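Local coordinates for protein 2-dehydropantoate 2-reductase (Enterococcus faecium, PDB 3WFI) that probably interconverts D-mandelate and its 2-keto acid using NAD, as a dehydrogenase of the ketopantoate reductase family with a Rossmann-fold coenzyme domain, at residues Leu265-Leu271 with Lys305-Val311; Thr272-Asn278 with Leu298-His303; Ser144-Glu148 with Gly171-His175. The contacts are given in a common frame with arbitrary orientation. Residue numbers count along the deposited sequence, not the author numbering.

Contact 1. Residues Leu265-Leu271 with Lys305-Val311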
# COMPACT_ATOMS: atom_id res chain seq x y z
N LEU B 265 -12.62 0.57 -11.42
CA LEU B 265 -11.49 1.43 -11.70
C LEU B 265 -10.75 1.06 -12.98
O LEU B 265 -10.63 1.88 -13.89
CB LEU B 265 -10.50 1.43 -10.53
CG LEU B 265 -9.30 2.38 -10.66
CD1 LEU B 265 -9.73 3.77 -11.08
CD2 LEU B 265 -8.52 2.44 -9.35
N ILE B 266 -10.26 -0.17 -13.04
CA ILE B 266 -9.35 -0.58 -14.12
C ILE B 266 -10.10 -0.71 -15.44
O ILE B 266 -9.60 -0.27 -16.48
CB ILE B 266 -8.65 -1.91 -13.79
CG1 ILE B 266 -7.91 -1.82 -12.45
CG2 ILE B 266 -7.69 -2.31 -14.92
CD1 ILE B 266 -6.91 -0.69 -12.33
N LYS B 267 -11.31 -1.27 -15.39
CA LYS B 267 -12.13 -1.47 -16.59
C LYS B 267 -13.01 -0.27 -16.95
O LYS B 267 -13.02 0.18 -18.10
CB LYS B 267 -13.04 -2.68 -16.43
CG LYS B 267 -12.35 -4.02 -16.40
CD LYS B 267 -13.37 -5.13 -16.71
CE LYS B 267 -14.28 -4.84 -17.91
NZ LYS B 267 -15.17 -5.99 -18.27
N ASN B 268 -13.80 0.20 -15.99
CA ASN B 268 -14.81 1.23 -16.26
C ASN B 268 -14.30 2.66 -16.05
O ASN B 268 -15.03 3.62 -16.33
CB ASN B 268 -16.05 1.00 -15.39
CG ASN B 268 -16.72 -0.33 -15.67
OD1 ASN B 268 -16.25 -1.12 -16.47
ND2 ASN B 268 -17.83 -0.58 -14.99
N HIS B 269 -13.07 2.80 -15.56
CA HIS B 269 -12.47 4.10 -15.25
C HIS B 269 -13.42 4.97 -14.43
O HIS B 269 -13.68 6.12 -14.75
CB HIS B 269 -11.94 4.82 -16.50
CG HIS B 269 -10.69 4.23 -17.06
ND1 HIS B 269 -10.37 4.28 -18.40
CD2 HIS B 269 -9.67 3.57 -16.46
CE1 HIS B 269 -9.21 3.69 -18.60
NE2 HIS B 269 -8.76 3.24 -17.44
N ARG B 270 -13.95 4.36 -13.38
CA ARG B 270 -14.83 5.06 -12.44
C ARG B 270 -14.22 5.07 -11.06
O ARG B 270 -13.46 4.16 -10.70
CB ARG B 270 -16.17 4.35 -12.36
CG ARG B 270 -17.09 4.55 -13.56
CD ARG B 270 -18.49 4.11 -13.16
NE ARG B 270 -18.48 2.69 -12.81
CZ ARG B 270 -19.51 2.03 -12.27
NH1 ARG B 270 -20.66 2.66 -12.02
NH2 ARG B 270 -19.38 0.74 -11.99
N LEU B 271 -14.58 6.07 -10.26
CA LEU B 271 -14.17 6.13 -8.87
C LEU B 271 -14.65 4.90 -8.11
O LEU B 271 -15.74 4.37 -8.37
CB LEU B 271 -14.71 7.40 -8.20
CG LEU B 271 -14.04 8.70 -8.65
CD1 LEU B 271 -14.83 9.92 -8.17
CD2 LEU B 271 -12.60 8.79 -8.15
N LYS B 305 -4.06 5.47 -7.44
CA LYS B 305 -4.23 4.73 -8.70
C LYS B 305 -5.35 5.36 -9.54
O LYS B 305 -5.19 5.54 -10.74
CB LYS B 305 -4.53 3.26 -8.43
CG LYS B 305 -4.59 2.37 -9.68
CD LYS B 305 -3.23 2.21 -10.35
CE LYS B 305 -3.31 1.25 -11.53
NZ LYS B 305 -1.97 1.00 -12.13
N GLU B 306 -6.46 5.70 -8.88
CA GLU B 306 -7.53 6.50 -9.49
C GLU B 306 -6.94 7.75 -10.15
O GLU B 306 -7.16 8.02 -11.33
CB GLU B 306 -8.59 6.92 -8.46
CG GLU B 306 -9.48 5.79 -7.94
CD GLU B 306 -10.29 6.20 -6.72
OE1 GLU B 306 -9.97 7.23 -6.11
OE2 GLU B 306 -11.28 5.49 -6.40
N ASP B 307 -6.17 8.50 -9.38
CA ASP B 307 -5.58 9.74 -9.85
C ASP B 307 -4.68 9.49 -11.06
O ASP B 307 -4.74 10.23 -12.03
CB ASP B 307 -4.80 10.44 -8.74
CG ASP B 307 -5.70 10.92 -7.59
OD1 ASP B 307 -6.92 11.08 -7.79
OD2 ASP B 307 -5.17 11.18 -6.49
N SER B 308 -3.87 8.45 -11.00
CA SER B 308 -2.93 8.14 -12.07
C SER B 308 -3.63 7.77 -13.38
O SER B 308 -3.04 7.92 -14.46
CB SER B 308 -1.97 7.01 -11.66
OG SER B 308 -2.56 5.73 -11.75
N LEU B 309 -4.86 7.28 -13.29
CA LEU B 309 -5.70 6.98 -14.45
C LEU B 309 -6.61 8.15 -14.84
O LEU B 309 -7.46 7.99 -15.70
CB LEU B 309 -6.54 5.73 -14.18
CG LEU B 309 -5.74 4.45 -13.95
CD1 LEU B 309 -6.65 3.36 -13.42
CD2 LEU B 309 -5.07 4.00 -15.24
N ASN B 310 -6.43 9.31 -14.21
CA ASN B 310 -7.27 10.49 -14.41
C ASN B 310 -8.74 10.16 -14.14
O ASN B 310 -9.63 10.52 -14.90
CB ASN B 310 -7.08 11.12 -15.81
CG ASN B 310 -7.24 12.64 -15.81
OD1 ASN B 310 -8.08 13.18 -16.53
ND2 ASN B 310 -6.42 13.34 -15.01
N VAL B 311 -8.95 9.46 -13.04
CA VAL B 311 -10.28 9.20 -12.54
C VAL B 311 -10.40 9.98 -11.24
O VAL B 311 -9.89 9.53 -10.21
CB VAL B 311 -10.50 7.69 -12.34
CG1 VAL B 311 -11.82 7.42 -11.64
CG2 VAL B 311 -10.44 6.97 -13.68
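Chain that continues past two helix ends can complete their packing, as with Leu265-Leu271 against Lys305-Val311 in the helical C-terminal domain of this ketopantoate reductase family member. The residue most covered is Val311. A Schellman motif with Asn310 at C-prime closes its helix, through Val311 N to Glu306 O (2.9 Å) and Asn310 N to Asp307 O (2.9 Å), and turns Val311 toward the other segment. Its side chain fills a hollow lined by His269, Arg270 and Leu271: Val311 CG2 reaches His269 O (3.5 Å), Val311 CG1 lies 3.4 Å from both Arg270 C and Leu271 N, and Leu271 CD2 closes on Val311 CG1 at 3.8 Å. His269, with positive phi, breaks the helical path there. Leu265 projects the other way. Leu265 CD1 enters a pocket made by Glu306 CG (3.7 Å), Leu309 CD1 (3.9 Å) and Val311 CG2 (4.2 Å), while Leu265 CD2 rests on Lys305 CG (3.9 Å). Ile266 CD1 extends the apolar patch to Leu309 CD1 (4.2 Å). Arg270, which binds NAD(+), absent from this chain here, points its CA-CB bond away and forms a salt bridge with Asp264. The carboxylate of Glu306 is held by His303 and Thr272. Helix 194-201 borders the contact through Thr199 and Ile200, and the second subunit lies against helix 293-308, where Lys305 NZ bonds to its Leu201 O and Asp307 OD2 to its Ser212 OG.

Contact 2. Residues Thr272-Asn278 with Leu298-His303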
# COMPACT_ATOMS: atom_id res chain seq x y z
N THR B 272 -13.83 4.45 -7.16
CA THR B 272 -14.15 3.30 -6.34
C THR B 272 -14.90 3.69 -5.07
O THR B 272 -14.95 4.85 -4.69
CB THR B 272 -12.87 2.53 -5.94
OG1 THR B 272 -12.11 3.31 -5.01
CG2 THR B 272 -12.00 2.21 -7.18
N GLU B 273 -15.47 2.68 -4.42
CA GLU B 273 -16.12 2.83 -3.13
C GLU B 273 -15.14 2.66 -1.97
O GLU B 273 -15.58 2.41 -0.85
CB GLU B 273 -17.19 1.77 -2.97
CG GLU B 273 -18.33 1.92 -3.93
CD GLU B 273 -19.48 1.01 -3.56
OE1 GLU B 273 -19.21 -0.15 -3.19
OE2 GLU B 273 -20.63 1.50 -3.58
N ILE B 274 -13.85 2.83 -2.22
CA ILE B 274 -12.83 2.57 -1.20
C ILE B 274 -13.08 3.34 0.11
O ILE B 274 -12.87 2.80 1.21
CB ILE B 274 -11.40 2.80 -1.76
CG1 ILE B 274 -10.33 2.26 -0.81
CG2 ILE B 274 -11.16 4.27 -2.04
CD1 ILE B 274 -10.25 0.76 -0.74
N ASP B 275 -13.58 4.58 0.02
CA ASP B 275 -13.82 5.38 1.23
C ASP B 275 -14.92 4.80 2.12
O ASP B 275 -15.01 5.16 3.29
CB ASP B 275 -14.12 6.84 0.91
CG ASP B 275 -12.95 7.58 0.32
OD1 ASP B 275 -11.79 7.34 0.75
OD2 ASP B 275 -13.17 8.42 -0.57
N TYR B 276 -15.76 3.92 1.55
CA TYR B 276 -16.86 3.30 2.27
C TYR B 276 -16.56 1.88 2.69
O TYR B 276 -17.40 1.22 3.32
CB TYR B 276 -18.14 3.37 1.43
CG TYR B 276 -18.42 4.80 1.11
CD1 TYR B 276 -19.10 5.60 2.01
CD2 TYR B 276 -17.92 5.39 -0.04
CE1 TYR B 276 -19.32 6.94 1.75
CE2 TYR B 276 -18.13 6.74 -0.31
CZ TYR B 276 -18.82 7.51 0.60
OH TYR B 276 -19.04 8.85 0.34
N ILE B 277 -15.35 1.41 2.39
CA ILE B 277 -14.91 0.10 2.82
C ILE B 277 -13.73 0.27 3.78
O ILE B 277 -13.93 0.45 4.98
CB ILE B 277 -14.62 -0.83 1.62
CG1 ILE B 277 -15.80 -0.81 0.66
CG2 ILE B 277 -14.34 -2.25 2.09
CD1 ILE B 277 -15.50 -1.39 -0.72
N ASN B 278 -12.50 0.27 3.27
CA ASN B 278 -11.35 0.47 4.15
C ASN B 278 -11.38 1.84 4.82
O ASN B 278 -10.93 1.99 5.95
CB ASN B 278 -10.04 0.24 3.38
CG ASN B 278 -9.92 -1.19 2.87
OD1 ASN B 278 -9.31 -2.03 3.52
ND2 ASN B 278 -10.56 -1.47 1.74
N LEU B 298 -3.94 1.32 2.05
CA LEU B 298 -4.66 0.75 0.92
C LEU B 298 -5.60 1.80 0.32
O LEU B 298 -5.71 1.91 -0.90
CB LEU B 298 -5.42 -0.51 1.33
CG LEU B 298 -6.02 -1.33 0.18
CD1 LEU B 298 -4.99 -1.60 -0.91
CD2 LEU B 298 -6.59 -2.64 0.68
N THR B 299 -6.28 2.56 1.19
CA THR B 299 -7.16 3.61 0.73
C THR B 299 -6.36 4.67 -0.03
O THR B 299 -6.74 5.08 -1.13
CB THR B 299 -7.92 4.24 1.91
OG1 THR B 299 -8.73 3.22 2.53
CG2 THR B 299 -8.80 5.38 1.46
N GLU B 300 -5.25 5.09 0.55
CA GLU B 300 -4.37 6.06 -0.09
C GLU B 300 -3.87 5.54 -1.45
O GLU B 300 -3.81 6.30 -2.43
CB GLU B 300 -3.21 6.39 0.84
CG GLU B 300 -3.63 7.28 2.00
CD GLU B 300 -2.81 7.07 3.24
OE1 GLU B 300 -1.72 6.45 3.15
OE2 GLU B 300 -3.26 7.50 4.32
N LEU B 301 -3.50 4.26 -1.52
CA LEU B 301 -2.99 3.69 -2.76
C LEU B 301 -4.05 3.61 -3.86
O LEU B 301 -3.77 3.92 -5.03
CB LEU B 301 -2.43 2.29 -2.51
CG LEU B 301 -1.08 2.26 -1.80
CD1 LEU B 301 -0.81 0.85 -1.26
CD2 LEU B 301 0.02 2.72 -2.74
N VAL B 302 -5.27 3.22 -3.49
CA VAL B 302 -6.36 3.13 -4.46
C VAL B 302 -6.67 4.51 -5.00
O VAL B 302 -6.87 4.68 -6.21
CB VAL B 302 -7.59 2.44 -3.87
CG1 VAL B 302 -8.79 2.58 -4.79
CG2 VAL B 302 -7.29 0.97 -3.62
N HIS B 303 -6.69 5.51 -4.12
CA HIS B 303 -6.90 6.88 -4.59
C HIS B 303 -5.80 7.36 -5.53
O HIS B 303 -6.08 8.02 -6.54
CB HIS B 303 -7.07 7.84 -3.40
CG HIS B 303 -8.41 7.77 -2.74
ND1 HIS B 303 -9.60 7.68 -3.44
CD2 HIS B 303 -8.74 7.78 -1.43
CE1 HIS B 303 -10.60 7.63 -2.58
NE2 HIS B 303 -10.11 7.69 -1.36
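A loop can be held to a helix by apolar packing finished with one well-aimed polar bond, as Thr272-Asn278 is to Leu298-His303 within the family's helical C-terminal domain. The loop begins with Thr272, whose OG1 lies 3.4 Å from Val302 CG1 and is hydrogen-bonded to Glu306. Glu273, which binds NAD(+), absent from this chain here, directs its CA-CB bond away from the helix. Ile274, in a short 3-10 turn, supplies the main apolar plug: Ile274 CG1 sits 3.8 Å from Thr299 CA, and Ile274 CG2 packs on Val302 CG1 (4.0 Å) and over the face of the His303 imidazole, a CH-pi contact 3.8 Å from the ring centroid. Asp275 meets the edge of the same ring in a nearly straight His-carboxylate hydrogen bond, His303 NE2 to Asp275 OD1 (2.7 Å, 166°). His303 is thus gripped on face and edge, and its ND1 is bonded to Glu306. At Asn278, where helix 278-288 starts after the N-cap Ile277, Asn278 CB approaches Thr299 OG1 (3.4 Å), a hydroxyl already bonded to Cys295 O. Met261 of helix 260-267 packs on Thr272 and Ile274, helices 194-201 and 214-231 border Leu298, and Met81 of helix 80-90 touches Glu273 and Tyr276.

Contact 3. Residues Ser144-Glu148 with Gly171-His175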
# COMPACT_ATOMS: atom_id res chain seq x y z
N SER B 144 -40.49 -14.90 -4.76
CA SER B 144 -40.53 -14.75 -3.33
C SER B 144 -39.24 -14.07 -2.83
O SER B 144 -38.39 -13.59 -3.61
CB SER B 144 -40.78 -16.14 -2.67
OG SER B 144 -39.66 -17.00 -2.78
N GLY B 145 -39.14 -13.97 -1.52
CA GLY B 145 -38.02 -13.32 -0.88
C GLY B 145 -38.19 -13.22 0.62
O GLY B 145 -39.10 -13.82 1.19
N SER B 146 -37.31 -12.46 1.25
CA SER B 146 -37.36 -12.24 2.70
C SER B 146 -36.50 -11.05 3.11
O SER B 146 -35.73 -10.52 2.31
CB SER B 146 -36.86 -13.48 3.44
OG SER B 146 -35.46 -13.64 3.24
N VAL B 147 -36.66 -10.65 4.36
CA VAL B 147 -35.86 -9.59 4.95
C VAL B 147 -35.41 -10.03 6.33
O VAL B 147 -36.19 -10.62 7.09
CB VAL B 147 -36.66 -8.26 5.08
CG1 VAL B 147 -35.83 -7.18 5.74
CG2 VAL B 147 -37.16 -7.81 3.71
N GLU B 148 -34.16 -9.75 6.66
CA GLU B 148 -33.62 -9.97 7.99
C GLU B 148 -33.05 -8.65 8.47
O GLU B 148 -32.38 -7.95 7.69
CB GLU B 148 -32.53 -11.04 8.00
CG GLU B 148 -33.02 -12.41 7.55
CD GLU B 148 -32.00 -13.51 7.75
OE1 GLU B 148 -30.80 -13.20 7.94
OE2 GLU B 148 -32.39 -14.70 7.71
N GLY B 171 -46.31 -8.39 3.57
CA GLY B 171 -45.91 -9.53 2.76
C GLY B 171 -44.42 -9.63 2.50
O GLY B 171 -43.99 -10.43 1.68
N LEU B 172 -43.63 -8.82 3.21
CA LEU B 172 -42.20 -8.73 2.98
C LEU B 172 -41.41 -9.83 3.69
O LEU B 172 -40.20 -9.95 3.48
CB LEU B 172 -41.67 -7.35 3.39
CG LEU B 172 -42.11 -6.21 2.49
CD1 LEU B 172 -41.96 -4.86 3.20
CD2 LEU B 172 -41.34 -6.23 1.17
N ASN B 173 -42.08 -10.63 4.52
CA ASN B 173 -41.44 -11.79 5.13
C ASN B 173 -40.17 -11.41 5.90
O ASN B 173 -39.09 -11.95 5.66
CB ASN B 173 -41.15 -12.85 4.06
CG ASN B 173 -40.70 -14.18 4.63
OD1 ASN B 173 -40.96 -14.49 5.79
ND2 ASN B 173 -40.03 -14.98 3.81
N ALA B 174 -40.33 -10.45 6.81
CA ALA B 174 -39.22 -9.88 7.56
C ALA B 174 -39.03 -10.59 8.89
O ALA B 174 -40.01 -11.02 9.50
CB ALA B 174 -39.45 -8.39 7.78
N HIS B 175 -37.78 -10.69 9.34
CA HIS B 175 -37.47 -11.32 10.61
C HIS B 175 -36.32 -10.64 11.32
O HIS B 175 -35.39 -10.14 10.67
CB HIS B 175 -37.08 -12.79 10.41
CG HIS B 175 -38.10 -13.58 9.65
ND1 HIS B 175 -37.92 -13.93 8.34
CD2 HIS B 175 -39.31 -14.06 10.02
CE1 HIS B 175 -38.97 -14.61 7.92
NE2 HIS B 175 -39.83 -14.69 8.92
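Adjacent parallel strands joined by a helix form the beta-alpha-beta unit, here strand 147-151, helix 157-168 and strand 174-176, and this contact is where its two strands first pair. Val147 is the most covered residue. Val147 N donates to Asn173 O (3.0 Å) and Val147 O accepts from His175 N (2.8 Å), so it spans Ala174, the bridge partner whose CB lies 3.9 Å from Val147 CB on the same face of the sheet. Asn173 lends its side chain too: with positive phi it precedes the strand, and Asn173 ND2 donates to Gly145 O (3.0 Å, 166°), extending the pairing before the strands proper begin. His175 pairs with Glu148 on the other face, where His175 O receives a CA-H...O contact from Glu148 CA (3.2 Å). Leu172 and Val147 both pack on Phe15 of helix 10-21. Two of the three hydrogen bonds run main chain to main chain, so the pairing probably depends little on side-chain identity, Asn173 excepted.

Overall arrangement
Contacts 1 and 2 are neighbours, with centres 12 Å apart; both draw on helix 293-308, and both reach the second subunit. Thr272 OG1 to Glu306 OE2 (2.7 Å), a probable hydrogen bond, links them. Contact 2 is the more deeply buried, and there a His-carboxylate bond complements the apolar packing; contact 1, only partly buried at the helix ends, relies on apolar packing between its segments. Contact 3 stands apart, its centre about 38 Å from that of contact 1 and 33 Å from that of contact 2, across the chain's centre. Lying at the edge of the Rossmann-type sheet, it is partly buried and mainly backbone-bonded, whereas the helical region is joined mainly by side-chain packing.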